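Local coordinates for transposon Tn7 transposition protein TnsA (Escherichia coli, PDB 1T0F) that cuts the 5' DNA strands at the ends of the transposon and, together with TnsB, forms the Tn7 transposase, at residues 241-249 with 258-266. Numbering follows the deposited sequence.
Sequences NGFIKFNIY and ADLCISQVV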
loop_
_atom_site.group_PDB
_atom_site.type_symbol
_atom_site.label_atom_id
_atom_site.label_comp_id
_atom_site.label_asym_id
_atom_site.label_seq_id
_atom_site.Cartn_x
_atom_site.Cartn_y
_atom_site.Cartn_z
ATOM N N ASN A 241 8.795 -10.162 -5.743
ATOM C CA ASN A 241 9.716 -9.181 -5.191
ATOM C C ASN A 241 9.626 -7.829 -5.886
ATOM O O ASN A 241 10.267 -6.865 -5.461
ATOM C CB ASN A 241 11.146 -9.718 -5.249
ATOM C CG ASN A 241 11.440 -10.682 -4.123
ATOM O OD1 ASN A 241 11.766 -10.266 -3.016
ATOM N ND2 ASN A 241 11.303 -11.977 -4.394
ATOM N N GLY A 242 8.834 -7.762 -6.955
ATOM C CA GLY A 242 8.638 -6.502 -7.659
ATOM C C GLY A 242 9.510 -6.197 -8.864
ATOM O O GLY A 242 9.264 -5.207 -9.562
ATOM N N PHE A 243 10.528 -7.017 -9.112
ATOM C CA PHE A 243 11.415 -6.786 -10.250
ATOM C C PHE A 243 10.672 -6.979 -11.565
ATOM O O PHE A 243 11.056 -6.435 -12.597
ATOM C CB PHE A 243 12.635 -7.696 -10.149
ATOM C CG PHE A 243 13.501 -7.375 -8.971
ATOM C CD1 PHE A 243 14.065 -6.110 -8.845
ATOM C CD2 PHE A 243 13.705 -8.306 -7.962
ATOM C CE1 PHE A 243 14.818 -5.771 -7.730
ATOM C CE2 PHE A 243 14.459 -7.977 -6.835
ATOM C CZ PHE A 243 15.016 -6.705 -6.722
ATOM N N ILE A 244 9.592 -7.746 -11.508
ATOM C CA ILE A 244 8.751 -7.970 -12.665
ATOM C C ILE A 244 7.338 -7.583 -12.255
ATOM O O ILE A 244 6.873 -7.977 -11.186
ATOM C CB ILE A 244 8.737 -9.456 -13.089
ATOM C CG1 ILE A 244 10.142 -9.891 -13.510
ATOM C CG2 ILE A 244 7.746 -9.672 -14.238
ATOM C CD1 ILE A 244 10.233 -11.377 -13.841
ATOM N N LYS A 245 6.672 -6.781 -13.079
ATOM C CA LYS A 245 5.293 -6.412 -12.801
ATOM C C LYS A 245 4.479 -6.871 -14.010
ATOM O O LYS A 245 5.018 -7.022 -15.111
ATOM C CB LYS A 245 5.147 -4.908 -12.559
ATOM C CG LYS A 245 5.756 -4.027 -13.610
ATOM C CD LYS A 245 6.077 -2.640 -13.047
ATOM C CE LYS A 245 4.856 -1.749 -12.935
ATOM N NZ LYS A 245 5.240 -0.349 -12.541
ATOM N N PHE A 246 3.193 -7.118 -13.805
ATOM C CA PHE A 246 2.354 -7.601 -14.896
ATOM C C PHE A 246 0.955 -7.010 -14.829
ATOM O O PHE A 246 0.679 -6.155 -13.994
ATOM C CB PHE A 246 2.269 -9.127 -14.835
ATOM C CG PHE A 246 1.600 -9.654 -13.586
ATOM C CD1 PHE A 246 2.255 -9.618 -12.357
ATOM C CD2 PHE A 246 0.317 -10.194 -13.647
ATOM C CE1 PHE A 246 1.637 -10.118 -11.198
ATOM C CE2 PHE A 246 -0.307 -10.695 -12.503
ATOM C CZ PHE A 246 0.354 -10.658 -11.272
ATOM N N ASN A 247 0.072 -7.452 -15.720
ATOM C CA ASN A 247 -1.295 -6.949 -15.706
ATOM C C ASN A 247 -2.037 -7.686 -14.595
ATOM O O ASN A 247 -2.636 -8.742 -14.823
ATOM C CB ASN A 247 -1.985 -7.197 -17.055
ATOM C CG ASN A 247 -3.364 -6.570 -17.119
ATOM O OD1 ASN A 247 -3.813 -5.950 -16.158
ATOM N ND2 ASN A 247 -4.044 -6.728 -18.253
ATOM N N ILE A 248 -1.985 -7.120 -13.391
ATOM C CA ILE A 248 -2.611 -7.714 -12.214
ATOM C C ILE A 248 -4.127 -7.813 -12.298
ATOM O O ILE A 248 -4.749 -8.532 -11.513
ATOM C CB ILE A 248 -2.250 -6.921 -10.934
ATOM C CG1 ILE A 248 -2.796 -5.493 -11.025
ATOM C CG2 ILE A 248 -0.748 -6.869 -10.771
ATOM C CD1 ILE A 248 -2.769 -4.741 -9.698
ATOM N N TYR A 249 -4.721 -7.091 -13.239
ATOM C CA TYR A 249 -6.168 -7.123 -13.402
ATOM C C TYR A 249 -6.601 -8.301 -14.262
ATOM O O TYR A 249 -7.782 -8.500 -14.523
ATOM C CB TYR A 249 -6.654 -5.794 -13.977
ATOM C CG TYR A 249 -6.686 -4.715 -12.918
ATOM C CD1 TYR A 249 -7.705 -4.678 -11.967
ATOM C CD2 TYR A 249 -5.659 -3.778 -12.817
ATOM C CE1 TYR A 249 -7.699 -3.731 -10.934
ATOM C CE2 TYR A 249 -5.642 -2.836 -11.794
ATOM C CZ TYR A 249 -6.662 -2.817 -10.859
ATOM O OH TYR A 249 -6.645 -1.877 -9.852
ATOM N N ALA A 258 4.157 -9.978 -23.338
ATOM C CA ALA A 258 4.270 -8.538 -23.511
ATOM C C ALA A 258 3.633 -7.797 -22.335
ATOM O O ALA A 258 3.884 -6.606 -22.149
ATOM C CB ALA A 258 3.608 -8.109 -24.811
ATOM N N ASP A 259 2.804 -8.496 -21.556
ATOM C CA ASP A 259 2.156 -7.879 -20.395
ATOM C C ASP A 259 3.117 -7.746 -19.221
ATOM O O ASP A 259 2.830 -7.048 -18.251
ATOM C CB ASP A 259 0.944 -8.691 -19.930
ATOM C CG ASP A 259 -0.233 -8.587 -20.876
ATOM O OD1 ASP A 259 -0.519 -7.469 -21.352
ATOM O OD2 ASP A 259 -0.886 -9.621 -21.127
ATOM N N LEU A 260 4.248 -8.434 -19.289
ATOM C CA LEU A 260 5.213 -8.355 -18.204
ATOM C C LEU A 260 6.237 -7.267 -18.459
ATOM O O LEU A 260 6.745 -7.125 -19.572
ATOM C CB LEU A 260 5.933 -9.694 -18.011
ATOM C CG LEU A 260 5.224 -10.723 -17.125
ATOM C CD1 LEU A 260 3.885 -11.112 -17.728
ATOM C CD2 LEU A 260 6.110 -11.937 -16.967
ATOM N N CYS A 261 6.516 -6.486 -17.425
ATOM C CA CYS A 261 7.502 -5.419 -17.509
ATOM C C CYS A 261 8.648 -5.865 -16.613
ATOM O O CYS A 261 8.455 -6.085 -15.414
ATOM C CB CYS A 261 6.917 -4.102 -17.001
ATOM S SG CYS A 261 8.075 -2.718 -17.082
ATOM N N ILE A 262 9.831 -6.015 -17.200
ATOM C CA ILE A 262 11.000 -6.461 -16.460
ATOM C C ILE A 262 11.999 -5.339 -16.282
ATOM O O ILE A 262 12.383 -4.677 -17.245
ATOM C CB ILE A 262 11.695 -7.629 -17.178
ATOM C CG1 ILE A 262 10.726 -8.806 -17.307
ATOM C CG2 ILE A 262 12.940 -8.042 -16.410
ATOM C CD1 ILE A 262 11.333 -10.032 -17.951
ATOM N N SER A 263 12.421 -5.133 -15.040
ATOM C CA SER A 263 13.376 -4.078 -14.725
ATOM C C SER A 263 14.824 -4.536 -14.891
ATOM O O SER A 263 15.159 -5.687 -14.605
ATOM C CB SER A 263 13.158 -3.601 -13.293
ATOM O OG SER A 263 13.299 -4.684 -12.389
ATOM N N GLN A 264 15.668 -3.626 -15.370
ATOM C CA GLN A 264 17.093 -3.889 -15.557
ATOM C C GLN A 264 17.748 -3.379 -14.287
ATOM O O GLN A 264 17.891 -2.172 -14.117
ATOM C CB GLN A 264 17.666 -3.080 -16.722
ATOM C CG GLN A 264 17.027 -3.294 -18.074
ATOM C CD GLN A 264 17.653 -2.394 -19.129
ATOM O OE1 GLN A 264 18.863 -2.447 -19.366
ATOM N NE2 GLN A 264 16.833 -1.557 -19.759
ATOM N N VAL A 265 18.147 -4.275 -13.397
ATOM C CA VAL A 265 18.758 -3.824 -12.158
ATOM C C VAL A 265 20.187 -4.295 -11.976
ATOM O O VAL A 265 20.582 -5.353 -12.467
ATOM C CB VAL A 265 17.942 -4.272 -10.928
ATOM C CG1 VAL A 265 16.521 -3.744 -11.027
ATOM C CG2 VAL A 265 17.950 -5.785 -10.820
ATOM N N VAL A 266 20.956 -3.486 -11.262
ATOM C CA VAL A 266 22.341 -3.792 -10.974
ATOM C C VAL A 266 22.457 -4.102 -9.491
ATOM O O VAL A 266 21.983 -3.343 -8.642
ATOM C CB VAL A 266 23.259 -2.604 -11.308
ATOM C CG1 VAL A 266 24.689 -2.931 -10.913
ATOM C CG2 VAL A 266 23.174 -2.286 -12.792
#
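Ser263 OG meets the Phe243 ring at its edge, in the ring plane, while Val265 CG1 lies 4.0 Å from Phe243 CD1, coming in obliquely; the Phe246 ring, by contrast, takes Ile248 CG2 of its own segment over one face, and it is the CB of Phe246, not the ring, that meets Leu260 CD1. Between these aromatics runs a small two-stranded antiparallel sheet, 244-245 against 261-262, in the C-terminal part of the endonuclease. Helix 230-240 ends just before it in a Schellman motif, where Gly242 suits the positive phi. Lys245 and Cys261 form the hydrogen-bonded pair: Lys245 N donates to Cys261 O at 3.0 Å, and Cys261 N returns a nearly straight bond to Lys245 O (2.8 Å, 173°). Ile244 and Ile262 make the non-hydrogen-bonded pair, Ile244 CG1 beside Ile262 CG1 at 4.0 Å, and Ile244 CG2 packs on Leu260 CD2. Branched apolar residues fit this face, which lies against helices 230-240 and 198-207. On the other face Lys245 CG touches Cys261 CB at 3.6 Å; the lysine chain then bends at chi3 (-78°) and carries NZ away to a salt bridge with Glu74. Serine suits the end of the ladder because its backbone and side chain can grip one acceptor: Ser263 N points almost straight at Phe243 O, and with OG set between the backbone N and the carbonyl carbon (chi1 58°), Ser263 OG reaches a lone pair of Phe243 O at 2.9 Å.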